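Local coordinates for protein 2-keto acid:ferredoxin oxidoreductase subunit alpha (Pyrococcus furiosus, PDB 1YD7) that probably serves as the alpha subunit of a four-subunit oxidoreductase that converts 2-oxoglutarate and coenzyme A to succinyl-CoA and carbon dioxide while reducing ferredoxin, at residues Phe13-Gly18 / Ala57-Leu62; Ala75-Ala80 / Ala90-Ser95; Ile153-Ser158 / Phe164-Arg169; Ile34-Arg39 / Ile204-Arg209. All blocks are in the same frame, centred on the assembly; numbering follows the deposited sequence.

All four contacts belong to a chain of the pyruvate:ferredoxin oxidoreductase family, whose thiamine diphosphate-binding type domain is built around a parallel sheet. Contacts 2 and 3 each pack a helix against this sheet, on opposite sides of the chain's centre, their centres about 17 Å apart. Contact 4 reaches both. Leu35 and Ile204 meet Phe164 and Ile168 of contact 3, and Cys38 approaches Met91 of contact 2. Contact 1, which joins the loop before strand 19-24 to the 57-62 segment, has its centre about 14 Å from that of contact 4; Tyr59 and Phe15 both press on Ile34. In sequence, contacts 2 and 3 are nested within the loop that contact 4 closes, whereas contacts 1 and 4 interleave.

Contact 1 of 4, residues Phe13-Gly18 / Ala57-Leu62; sequences FPFPVG and ALYMPL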
loop_
_atom_site.group_PDB
_atom_site.type_symbol
_atom_site.label_atom_id
_atom_site.label_comp_id
_atom_site.label_asym_id
_atom_site.label_seq_id
_atom_site.Cartn_x
_atom_site.Cartn_y
_atom_site.Cartn_z
ATOM N N PHE A 13 -15.990 4.088 7.283
ATOM C CA PHE A 13 -14.547 3.872 7.487
ATOM C C PHE A 13 -14.134 3.869 8.972
ATOM O O PHE A 13 -14.763 4.506 9.802
ATOM C CB PHE A 13 -13.709 4.864 6.661
ATOM C CG PHE A 13 -13.804 4.647 5.154
ATOM C CD1 PHE A 13 -12.939 3.784 4.502
ATOM C CD2 PHE A 13 -14.766 5.305 4.405
ATOM C CE1 PHE A 13 -13.015 3.602 3.116
ATOM C CE2 PHE A 13 -14.861 5.127 3.024
ATOM C CZ PHE A 13 -13.985 4.280 2.375
ATOM N N PRO A 14 -13.099 3.092 9.312
ATOM C CA PRO A 14 -12.683 2.904 10.706
ATOM C C PRO A 14 -11.729 3.972 11.228
ATOM O O PRO A 14 -11.289 3.894 12.367
ATOM C CB PRO A 14 -11.977 1.545 10.660
ATOM C CG PRO A 14 -11.402 1.491 9.283
ATOM C CD PRO A 14 -12.260 2.309 8.383
ATOM N N PHE A 15 -11.419 4.948 10.389
ATOM C CA PHE A 15 -10.604 6.089 10.762
ATOM C C PHE A 15 -11.307 7.358 10.286
ATOM O O PHE A 15 -12.146 7.291 9.382
ATOM C CB PHE A 15 -9.204 6.007 10.158
ATOM C CG PHE A 15 -9.180 5.592 8.717
ATOM C CD1 PHE A 15 -9.417 6.516 7.700
ATOM C CD2 PHE A 15 -8.892 4.274 8.374
ATOM C CE1 PHE A 15 -9.388 6.120 6.367
ATOM C CE2 PHE A 15 -8.868 3.865 7.034
ATOM C CZ PHE A 15 -9.111 4.787 6.033
ATOM N N PRO A 16 -10.976 8.514 10.898
ATOM C CA PRO A 16 -11.591 9.777 10.485
ATOM C C PRO A 16 -11.239 10.180 9.046
ATOM O O PRO A 16 -10.072 10.088 8.623
ATOM C CB PRO A 16 -11.028 10.798 11.503
ATOM C CG PRO A 16 -10.545 9.992 12.649
ATOM C CD PRO A 16 -10.062 8.706 12.034
ATOM N N VAL A 17 -12.256 10.634 8.319
ATOM C CA VAL A 17 -12.119 11.044 6.931
ATOM C C VAL A 17 -12.863 12.371 6.730
ATOM O O VAL A 17 -13.775 12.686 7.477
ATOM C CB VAL A 17 -12.698 9.975 5.943
ATOM C CG1 VAL A 17 -11.991 8.649 6.118
ATOM C CG2 VAL A 17 -14.213 9.816 6.120
ATOM N N GLY A 18 -12.503 13.121 5.695
ATOM C CA GLY A 18 -13.187 14.363 5.415
ATOM C C GLY A 18 -12.778 15.453 6.407
ATOM O O GLY A 18 -13.571 16.352 6.713
ATOM N N ALA A 57 -3.745 -4.681 9.855
ATOM C CA ALA A 57 -4.368 -5.674 10.764
ATOM C C ALA A 57 -5.560 -5.117 11.529
ATOM O O ALA A 57 -6.567 -5.810 11.713
ATOM C CB ALA A 57 -3.354 -6.234 11.750
ATOM N N LEU A 58 -5.459 -3.871 11.994
ATOM C CA LEU A 58 -6.610 -3.230 12.649
ATOM C C LEU A 58 -7.726 -2.880 11.686
ATOM O O LEU A 58 -8.889 -3.151 11.947
ATOM C CB LEU A 58 -6.158 -1.957 13.381
ATOM C CG LEU A 58 -7.225 -1.095 14.057
ATOM C CD1 LEU A 58 -7.752 -1.805 15.302
ATOM C CD2 LEU A 58 -6.629 0.245 14.400
ATOM N N TYR A 59 -7.387 -2.232 10.580
ATOM C CA TYR A 59 -8.418 -1.636 9.737
ATOM C C TYR A 59 -9.122 -2.613 8.792
ATOM O O TYR A 59 -10.307 -2.438 8.528
ATOM C CB TYR A 59 -7.842 -0.487 8.888
ATOM C CG TYR A 59 -7.374 0.740 9.660
ATOM C CD1 TYR A 59 -8.039 1.161 10.814
ATOM C CD2 TYR A 59 -6.308 1.514 9.190
ATOM C CE1 TYR A 59 -7.628 2.285 11.517
ATOM C CE2 TYR A 59 -5.898 2.665 9.866
ATOM C CZ TYR A 59 -6.572 3.035 11.044
ATOM O OH TYR A 59 -6.219 4.141 11.741
HETATM N N MSE A 60 -8.388 -3.590 8.254
HETATM C CA MSE A 60 -8.944 -4.483 7.225
HETATM C C MSE A 60 -10.215 -5.216 7.665
HETATM O O MSE A 60 -11.200 -5.176 6.942
HETATM C CB MSE A 60 -7.899 -5.501 6.727
HETATM C CG MSE A 60 -6.952 -4.972 5.677
HETATM SE SE MSE A 60 -7.782 -4.175 4.053
HETATM C CE MSE A 60 -6.257 -4.501 2.964
ATOM N N PRO A 61 -10.201 -5.872 8.852
ATOM C CA PRO A 61 -11.454 -6.506 9.304
ATOM C C PRO A 61 -12.625 -5.550 9.370
ATOM O O PRO A 61 -13.763 -5.975 9.174
ATOM C CB PRO A 61 -11.121 -7.060 10.700
ATOM C CG PRO A 61 -9.609 -7.162 10.753
ATOM C CD PRO A 61 -9.068 -6.121 9.770
ATOM N N LEU A 62 -12.354 -4.263 9.604
ATOM C CA LEU A 62 -13.416 -3.283 9.773
ATOM C C LEU A 62 -13.976 -2.808 8.446
ATOM O O LEU A 62 -15.026 -2.172 8.413
ATOM C CB LEU A 62 -12.921 -2.086 10.623
ATOM C CG LEU A 62 -12.632 -2.431 12.085
ATOM C CD1 LEU A 62 -11.746 -1.399 12.786
ATOM C CD2 LEU A 62 -13.946 -2.608 12.853
#
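Phe15 CD2 lies over one face of the Tyr59 ring, 3.6 Å above its plane and over its centre. The edge of the Phe15 ring is therefore turned to the tyrosine in a T-shaped (edge-to-face) pair, with centroids 4.9 Å apart and planes inclined at 62°. Phe15 CG sits between its backbone N and carbonyl carbon (chi1 44°), and this torsion carries the ring over to the tyrosine. Pro14 adds its pyrrolidine: CG approaches Tyr59 CD1 obliquely at 3.7 Å, while CB meets Leu62 CD1 at 3.6 Å. The bond from Leu62 N to Tyr59 O, 2.9 Å, brings Leu62 alongside. The N-terminal segment thus packs against the 57-62 segment before entering strand 19-24, and Phe15 and Tyr59 both also lean on Ile34 of helix 25-36. No hydrogen bond joins the two segments, and the tyrosine hydroxyl is engaged by Glu27. The attachment consequently rests on ring-to-ring and aliphatic contact, with the C-H edge of Phe15, slightly positive, directed at the pi face of Tyr59.

Contact 2 of 4, residues Ala75-Ala80 / Ala90-Ser95; sequences ASIAAA and AMTATS
Thr92 projects from strand 90-95 toward the helix and overlaps two of its residues at once. Its CG2 meets Ile77 CD1 at 3.9 Å, the two side chains crossing at a slant, while OG1 lies 3.5 Å from Ser76 CB. The threonine's torsion (chi1 177°) sets OG1 opposite the backbone N, which divides the labour between its branches: the methyl goes to the isoleucine, and the hydroxyl passes beside the serine and is hydrogen-bonded to Ala42 O of the adjoining strand. Ser76 OG is in turn bonded to Asp72 O.

At the other end, Ala80 and Ala90 face each other with their CB atoms 4.1 Å apart. The methyl of Ala90 rests 3.4 Å from Ala80 O, and Ala80 CB lies 4.0 Å from Met91 O, bringing the helix close to the strand backbone. With such small groups between them, the short axes approach to 7.8 Å, closer than the roughly 10 Å usual for a helix on a sheet, and run antiparallel at 170°. The helix is the connection of a beta-alpha-beta crossover from strand 66-69 to strand 90-95, with strand 40-43 lying between them in the sheet. Ile77 extends the apolar layer to Met102 and Ile118. Every touching residue is buried and no hydrogen bond crosses, so cohesion comes from van der Waals contact of small side chains with one another and with backbone oxygens, the buried hydroxyls being satisfied by Asp72 O just before the helix and by Ala42 O of the neighbouring strand.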
loop_
_atom_site.group_PDB
_atom_site.type_symbol
_atom_site.label_atom_id
_atom_site.label_comp_id
_atom_site.label_asym_id
_atom_site.label_seq_id
_atom_site.Cartn_x
_atom_site.Cartn_y
_atom_site.Cartn_z
ATOM N N ALA A 75 6.302 -15.539 -0.574
ATOM C CA ALA A 75 4.935 -15.944 -0.287
ATOM C C ALA A 75 3.957 -14.775 -0.223
ATOM O O ALA A 75 2.836 -14.862 -0.719
ATOM C CB ALA A 75 4.908 -16.726 1.015
ATOM N N SER A 76 4.376 -13.674 0.393
ATOM C CA SER A 76 3.507 -12.512 0.539
ATOM C C SER A 76 3.179 -11.892 -0.814
ATOM O O SER A 76 2.043 -11.531 -1.057
ATOM C CB SER A 76 4.155 -11.473 1.463
ATOM O OG SER A 76 4.282 -12.021 2.765
ATOM N N ILE A 77 4.177 -11.769 -1.677
ATOM C CA ILE A 77 3.971 -11.241 -3.024
ATOM C C ILE A 77 3.142 -12.208 -3.887
ATOM O O ILE A 77 2.216 -11.771 -4.562
ATOM C CB ILE A 77 5.326 -10.829 -3.741
ATOM C CG1 ILE A 77 5.072 -10.335 -5.163
ATOM C CG2 ILE A 77 6.306 -11.969 -3.847
ATOM C CD1 ILE A 77 4.195 -9.119 -5.222
ATOM N N ALA A 78 3.454 -13.511 -3.832
ATOM C CA ALA A 78 2.700 -14.513 -4.588
ATOM C C ALA A 78 1.231 -14.488 -4.182
ATOM O O ALA A 78 0.343 -14.517 -5.036
ATOM C CB ALA A 78 3.315 -15.915 -4.419
ATOM N N ALA A 79 0.988 -14.307 -2.884
ATOM C CA ALA A 79 -0.367 -14.221 -2.353
ATOM C C ALA A 79 -1.112 -13.003 -2.829
ATOM O O ALA A 79 -2.316 -13.089 -3.125
ATOM C CB ALA A 79 -0.332 -14.245 -0.839
ATOM N N ALA A 80 -0.431 -11.848 -2.857
ATOM C CA ALA A 80 -1.047 -10.623 -3.382
ATOM C C ALA A 80 -1.341 -10.744 -4.896
ATOM O O ALA A 80 -2.365 -10.267 -5.374
ATOM C CB ALA A 80 -0.148 -9.416 -3.098
ATOM N N ALA A 90 -4.883 -5.344 -4.309
ATOM C CA ALA A 90 -3.970 -6.044 -3.411
ATOM C C ALA A 90 -2.683 -5.281 -3.239
ATOM O O ALA A 90 -2.261 -4.545 -4.154
ATOM C CB ALA A 90 -3.642 -7.436 -3.953
HETATM N N MSE A 91 -2.084 -5.450 -2.060
HETATM C CA MSE A 91 -0.781 -4.896 -1.750
HETATM C C MSE A 91 0.010 -5.813 -0.826
HETATM O O MSE A 91 -0.544 -6.684 -0.167
HETATM C CB MSE A 91 -0.888 -3.455 -1.209
HETATM C CG MSE A 91 -1.003 -3.266 0.281
HETATM SE SE MSE A 91 -0.729 -1.361 0.971
HETATM C CE MSE A 91 0.314 -0.521 -0.263
ATOM N N THR A 92 1.324 -5.650 -0.849
ATOM C CA THR A 92 2.208 -6.277 0.106
ATOM C C THR A 92 3.263 -5.245 0.489
ATOM O O THR A 92 3.404 -4.229 -0.190
ATOM C CB THR A 92 2.850 -7.585 -0.462
ATOM O OG1 THR A 92 3.782 -8.130 0.492
ATOM C CG2 THR A 92 3.572 -7.341 -1.804
ATOM N N ALA A 93 3.971 -5.501 1.588
ATOM C CA ALA A 93 5.003 -4.603 2.114
ATOM C C ALA A 93 6.242 -5.369 2.527
ATOM O O ALA A 93 6.146 -6.360 3.223
ATOM C CB ALA A 93 4.483 -3.799 3.293
ATOM N N THR A 94 7.405 -4.894 2.094
ATOM C CA THR A 94 8.673 -5.538 2.432
ATOM C C THR A 94 9.715 -4.496 2.827
ATOM O O THR A 94 9.486 -3.293 2.685
ATOM C CB THR A 94 9.190 -6.449 1.285
ATOM O OG1 THR A 94 10.419 -7.060 1.693
ATOM C CG2 THR A 94 9.392 -5.670 -0.029
ATOM N N SER A 95 10.840 -4.974 3.358
ATOM C CA SER A 95 11.888 -4.090 3.881
ATOM C C SER A 95 13.293 -4.612 3.563
ATOM O O SER A 95 13.520 -5.820 3.533
ATOM C CB SER A 95 11.719 -3.905 5.397
ATOM O OG SER A 95 12.315 -2.693 5.828
#

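Contact 3 of 4, residues Ile153-Ser158 / Phe164-Arg169; sequences IVLSPS and FDFTIR
Arg169 rests against Leu155, and its N donates to Asp165 O, 3.0 Å, within the helix. Its contribution across the contact is mostly aliphatic: with CG opposite the backbone N (chi1 179°), the start of the chain runs beside the leucine, and Leu155 CD2 touches Arg169 CG at 3.8 Å. The same methyl enters the angle between the arginine and the preceding turn, meeting Phe166 CB at 3.7 Å and lying 3.4 Å from Phe166 O. One branch of one leucine therefore plugs into the helix surface, in contact with both backbone and side chains.

The ring of Phe166 meets the turn after the strand. Its CG is opposite the carbonyl carbon (chi1 -71°), which carries the ring toward that turn. There Phe166 CE2 is 3.7 Å from Ser156 O, which sits at the ring edge near its plane. Pro157 approaches obliquely, with its CB 3.9 Å from Phe166 CD2 and its ring N 3.6 Å from the same ring atom. No hydrogen bond spans the two segments.

Strand 153-155 is an outermost strand of the parallel sheet in this chain and pairs with strand 180-185, Leu155 bonding through its backbone to Ile182 and Leu184. Helix 160-177 connects these neighbours in a beta-alpha-beta unit; Phe166 also reaches Leu183, while Phe164 and Thr167 lean on helix 25-36, so the connecting helix packs on the sheet and also against helix 25-36.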
loop_
_atom_site.group_PDB
_atom_site.type_symbol
_atom_site.label_atom_id
_atom_site.label_comp_id
_atom_site.label_asym_id
_atom_site.label_seq_id
_atom_site.Cartn_x
_atom_site.Cartn_y
_atom_site.Cartn_z
ATOM N N ILE A 153 7.227 1.192 -12.652
ATOM C CA ILE A 153 6.713 2.444 -12.160
ATOM C C ILE A 153 7.016 2.480 -10.644
ATOM O O ILE A 153 6.723 1.526 -9.923
ATOM C CB ILE A 153 5.207 2.585 -12.407
ATOM C CG1 ILE A 153 4.879 2.483 -13.910
ATOM C CG2 ILE A 153 4.714 3.880 -11.820
ATOM C CD1 ILE A 153 3.372 2.309 -14.230
ATOM N N VAL A 154 7.633 3.573 -10.194
ATOM C CA VAL A 154 8.078 3.729 -8.809
ATOM C C VAL A 154 7.747 5.125 -8.314
ATOM O O VAL A 154 8.073 6.090 -8.976
ATOM C CB VAL A 154 9.590 3.511 -8.681
ATOM C CG1 VAL A 154 10.031 3.603 -7.193
ATOM C CG2 VAL A 154 9.982 2.169 -9.252
ATOM N N LEU A 155 7.082 5.225 -7.165
ATOM C CA LEU A 155 6.830 6.499 -6.495
ATOM C C LEU A 155 7.568 6.475 -5.152
ATOM O O LEU A 155 7.519 5.475 -4.406
ATOM C CB LEU A 155 5.340 6.717 -6.240
ATOM C CG LEU A 155 4.377 6.844 -7.433
ATOM C CD1 LEU A 155 3.994 5.492 -7.929
ATOM C CD2 LEU A 155 3.116 7.609 -7.055
ATOM N N SER A 156 8.228 7.591 -4.843
ATOM C CA SER A 156 9.087 7.740 -3.655
ATOM C C SER A 156 8.680 8.972 -2.850
ATOM O O SER A 156 9.191 10.054 -3.129
ATOM C CB SER A 156 10.534 7.923 -4.087
ATOM O OG SER A 156 11.144 6.681 -4.342
ATOM N N PRO A 157 7.753 8.814 -1.873
ATOM C CA PRO A 157 7.320 9.963 -1.077
ATOM C C PRO A 157 8.413 10.421 -0.088
ATOM O O PRO A 157 9.191 9.607 0.410
ATOM C CB PRO A 157 6.095 9.436 -0.340
ATOM C CG PRO A 157 6.321 7.970 -0.216
ATOM C CD PRO A 157 7.087 7.565 -1.445
ATOM N N SER A 158 8.474 11.728 0.144
ATOM C CA SER A 158 9.465 12.328 1.067
ATOM C C SER A 158 8.799 13.021 2.251
ATOM O O SER A 158 9.459 13.341 3.219
ATOM C CB SER A 158 10.348 13.324 0.305
ATOM O OG SER A 158 9.548 14.391 -0.167
ATOM N N PHE A 164 0.544 9.816 1.621
ATOM C CA PHE A 164 -0.848 9.719 1.307
ATOM C C PHE A 164 -1.123 9.731 -0.207
ATOM O O PHE A 164 -1.662 8.746 -0.730
ATOM C CB PHE A 164 -1.661 10.799 1.973
ATOM C CG PHE A 164 -3.140 10.584 1.842
ATOM C CD1 PHE A 164 -3.793 9.700 2.683
ATOM C CD2 PHE A 164 -3.872 11.220 0.845
ATOM C CE1 PHE A 164 -5.156 9.469 2.552
ATOM C CE2 PHE A 164 -5.240 10.970 0.685
ATOM C CZ PHE A 164 -5.869 10.101 1.554
ATOM N N ASP A 165 -0.759 10.836 -0.874
ATOM C CA ASP A 165 -1.113 11.095 -2.261
ATOM C C ASP A 165 -0.464 10.091 -3.228
ATOM O O ASP A 165 -1.074 9.710 -4.197
ATOM C CB ASP A 165 -0.683 12.508 -2.704
ATOM C CG ASP A 165 -1.443 13.631 -2.001
ATOM O OD1 ASP A 165 -2.638 13.493 -1.671
ATOM O OD2 ASP A 165 -0.824 14.698 -1.808
ATOM N N PHE A 166 0.789 9.731 -2.981
ATOM C CA PHE A 166 1.483 8.798 -3.801
ATOM C C PHE A 166 0.912 7.378 -3.641
ATOM O O PHE A 166 1.018 6.563 -4.576
ATOM C CB PHE A 166 2.985 8.777 -3.503
ATOM C CG PHE A 166 3.755 10.016 -3.957
ATOM C CD1 PHE A 166 3.138 11.228 -4.208
ATOM C CD2 PHE A 166 5.125 9.959 -4.069
ATOM C CE1 PHE A 166 3.889 12.345 -4.581
ATOM C CE2 PHE A 166 5.865 11.071 -4.444
ATOM C CZ PHE A 166 5.236 12.261 -4.699
ATOM N N THR A 167 0.353 7.062 -2.465
ATOM C CA THR A 167 -0.257 5.748 -2.257
ATOM C C THR A 167 -1.537 5.632 -3.131
ATOM O O THR A 167 -1.716 4.639 -3.833
ATOM C CB THR A 167 -0.504 5.437 -0.754
ATOM O OG1 THR A 167 0.766 5.252 -0.110
ATOM C CG2 THR A 167 -1.318 4.153 -0.579
ATOM N N ILE A 168 -2.381 6.661 -3.111
ATOM C CA ILE A 168 -3.541 6.705 -3.979
ATOM C C ILE A 168 -3.148 6.657 -5.458
ATOM O O ILE A 168 -3.767 5.922 -6.251
ATOM C CB ILE A 168 -4.423 7.921 -3.673
ATOM C CG1 ILE A 168 -5.166 7.689 -2.358
ATOM C CG2 ILE A 168 -5.429 8.165 -4.802
ATOM C CD1 ILE A 168 -5.764 8.912 -1.816
ATOM N N ARG A 169 -2.123 7.425 -5.826
ATOM C CA ARG A 169 -1.653 7.429 -7.184
ATOM C C ARG A 169 -1.119 6.054 -7.580
ATOM O O ARG A 169 -1.314 5.642 -8.719
ATOM C CB ARG A 169 -0.630 8.546 -7.407
ATOM C CG ARG A 169 -0.050 8.611 -8.822
ATOM C CD ARG A 169 0.263 10.052 -9.285
ATOM N NE ARG A 169 1.076 10.825 -8.339
ATOM C CZ ARG A 169 0.667 11.916 -7.671
ATOM N NH1 ARG A 169 1.517 12.516 -6.853
ATOM N NH2 ARG A 169 -0.571 12.416 -7.782
#

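Contact 4 of 4, residues Ile34-Arg39 / Ile204-Arg209; sequences ILAGCR and IEIINR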
loop_
_atom_site.group_PDB
_atom_site.type_symbol
_atom_site.label_atom_id
_atom_site.label_comp_id
_atom_site.label_asym_id
_atom_site.label_seq_id
_atom_site.Cartn_x
_atom_site.Cartn_y
_atom_site.Cartn_z
ATOM N N ILE A 34 -6.645 1.948 1.868
ATOM C CA ILE A 34 -8.034 1.633 2.154
ATOM C C ILE A 34 -9.031 2.535 1.458
ATOM O O ILE A 34 -10.056 2.061 0.940
ATOM C CB ILE A 34 -8.261 1.613 3.671
ATOM C CG1 ILE A 34 -7.568 0.368 4.237
ATOM C CG2 ILE A 34 -9.718 1.630 3.996
ATOM C CD1 ILE A 34 -7.658 0.203 5.690
ATOM N N LEU A 35 -8.772 3.835 1.445
ATOM C CA LEU A 35 -9.654 4.750 0.723
ATOM C C LEU A 35 -9.618 4.454 -0.778
ATOM O O LEU A 35 -10.608 4.674 -1.466
ATOM C CB LEU A 35 -9.301 6.236 0.991
ATOM C CG LEU A 35 -9.788 6.804 2.341
ATOM C CD1 LEU A 35 -8.930 8.001 2.748
ATOM C CD2 LEU A 35 -11.276 7.194 2.294
ATOM N N ALA A 36 -8.473 3.988 -1.272
ATOM C CA ALA A 36 -8.321 3.650 -2.690
ATOM C C ALA A 36 -9.004 2.325 -3.086
ATOM O O ALA A 36 -9.128 2.042 -4.269
ATOM C CB ALA A 36 -6.856 3.589 -3.066
ATOM N N GLY A 37 -9.406 1.524 -2.103
ATOM C CA GLY A 37 -10.200 0.301 -2.325
ATOM C C GLY A 37 -9.420 -0.974 -2.111
ATOM O O GLY A 37 -9.899 -2.038 -2.440
ATOM N N CYS A 38 -8.208 -0.879 -1.569
ATOM C CA CYS A 38 -7.452 -2.069 -1.198
ATOM C C CYS A 38 -8.217 -2.861 -0.128
ATOM O O CYS A 38 -8.601 -2.312 0.917
ATOM C CB CYS A 38 -6.088 -1.698 -0.652
ATOM S SG CYS A 38 -5.039 -3.082 -0.236
ATOM N N ARG A 39 -8.430 -4.144 -0.414
ATOM C CA ARG A 39 -9.072 -5.066 0.513
ATOM C C ARG A 39 -8.263 -6.318 0.738
ATOM O O ARG A 39 -8.690 -7.193 1.442
ATOM C CB ARG A 39 -10.479 -5.396 0.043
ATOM C CG ARG A 39 -11.408 -4.196 0.061
ATOM C CD ARG A 39 -11.536 -3.600 1.484
ATOM N NE ARG A 39 -12.454 -2.454 1.552
ATOM C CZ ARG A 39 -12.129 -1.177 1.328
ATOM N NH1 ARG A 39 -10.894 -0.810 1.029
ATOM N NH2 ARG A 39 -13.055 -0.245 1.433
ATOM N N ILE A 204 -12.117 11.805 -3.894
ATOM C CA ILE A 204 -10.946 11.120 -4.470
ATOM C C ILE A 204 -11.266 10.402 -5.791
ATOM O O ILE A 204 -12.186 9.575 -5.861
ATOM C CB ILE A 204 -10.341 10.080 -3.479
ATOM C CG1 ILE A 204 -10.236 10.679 -2.077
ATOM C CG2 ILE A 204 -8.962 9.622 -3.953
ATOM C CD1 ILE A 204 -9.788 9.718 -1.000
ATOM N N GLU A 205 -10.469 10.710 -6.810
ATOM C CA GLU A 205 -10.518 10.032 -8.096
ATOM C C GLU A 205 -9.841 8.665 -8.000
ATOM O O GLU A 205 -8.622 8.580 -7.838
ATOM C CB GLU A 205 -9.835 10.884 -9.189
ATOM C CG GLU A 205 -10.332 10.615 -10.646
ATOM C CD GLU A 205 -9.259 10.095 -11.634
ATOM O OE1 GLU A 205 -8.053 10.031 -11.291
ATOM O OE2 GLU A 205 -9.635 9.756 -12.783
ATOM N N ILE A 206 -10.646 7.606 -8.103
ATOM C CA ILE A 206 -10.154 6.230 -8.162
ATOM C C ILE A 206 -10.320 5.646 -9.570
ATOM O O ILE A 206 -11.402 5.689 -10.130
ATOM C CB ILE A 206 -10.895 5.330 -7.140
ATOM C CG1 ILE A 206 -10.752 5.872 -5.707
ATOM C CG2 ILE A 206 -10.385 3.911 -7.204
ATOM C CD1 ILE A 206 -9.346 6.143 -5.295
ATOM N N ILE A 207 -9.236 5.127 -10.143
ATOM C CA ILE A 207 -9.307 4.332 -11.367
ATOM C C ILE A 207 -9.366 2.829 -11.029
ATOM O O ILE A 207 -8.582 2.335 -10.213
ATOM C CB ILE A 207 -8.083 4.556 -12.267
ATOM C CG1 ILE A 207 -7.920 6.032 -12.622
ATOM C CG2 ILE A 207 -8.200 3.718 -13.573
ATOM C CD1 ILE A 207 -6.672 6.310 -13.453
ATOM N N ASN A 208 -10.286 2.111 -11.671
ATOM C CA ASN A 208 -10.384 0.650 -11.549
ATOM C C ASN A 208 -10.015 -0.059 -12.858
ATOM O O ASN A 208 -10.228 0.477 -13.937
ATOM C CB ASN A 208 -11.768 0.272 -11.060
ATOM C CG ASN A 208 -12.008 0.728 -9.632
ATOM O OD1 ASN A 208 -11.203 0.436 -8.731
ATOM N ND2 ASN A 208 -13.102 1.459 -9.414
ATOM N N ARG A 209 -9.388 -1.225 -12.752
ATOM C CA ARG A 209 -8.879 -1.950 -13.942
ATOM C C ARG A 209 -9.986 -2.219 -14.989
ATOM O O ARG A 209 -11.163 -2.445 -14.640
ATOM C CB ARG A 209 -8.256 -3.289 -13.539
ATOM C CG ARG A 209 -9.314 -4.267 -12.923
ATOM C CD ARG A 209 -8.626 -5.453 -12.266
ATOM N NE ARG A 209 -8.004 -5.058 -11.003
ATOM C CZ ARG A 209 -7.494 -5.894 -10.115
ATOM N NH1 ARG A 209 -7.539 -7.201 -10.324
ATOM N NH2 ARG A 209 -6.958 -5.417 -8.994
#
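Ile206 sits against the C-terminal end of helix 25-36, its CG2 3.7 Å from Ala36 O and its CD1 3.7 Å from Ala36 CA. Both branches are used: CG1 stands opposite the carbonyl carbon (chi1 -57°) and, with the bend at chi2 (-52°), CD1 comes to Ala36 CA and lies 4.2 Å from Ala36 CB, while CG2 stays beside Ala36 O. The preceding residue adds a second apolar touch, where Leu35 CB meets Ile204 CD1 at 4.0 Å. The two isoleucines are thus laid along the helix end by an extended segment, and no hydrogen bond joins the two segments.

Just behind Ala36 the helix closes in a Schellman motif. Gly37 adopts a positive phi of 108°, and its N bonds to Ile34 O at 3.2 Å. That oxygen also accepts from Arg39 NH1 at 3.0 Å, a nearly straight bond on a carbonyl lone pair with Ile34 O in the guanidinium plane. The same nitrogen reaches Cys38 O at 2.7 Å, although here the donor stands above the carbonyl plane. Arg39 therefore ties the helix terminus to the turn into strand 40-43, and its positive charge would probably complement the partial negative charge of the carbonyls at this helix end.

Farther out, Ala36 O accepts a hydrogen bond from Lys89 NZ. The 204-209 segment is also held by Asn172 of helix 160-177, which bonds to Glu205 O and Ile207 N, and by a salt bridge from Arg209 to Glu175.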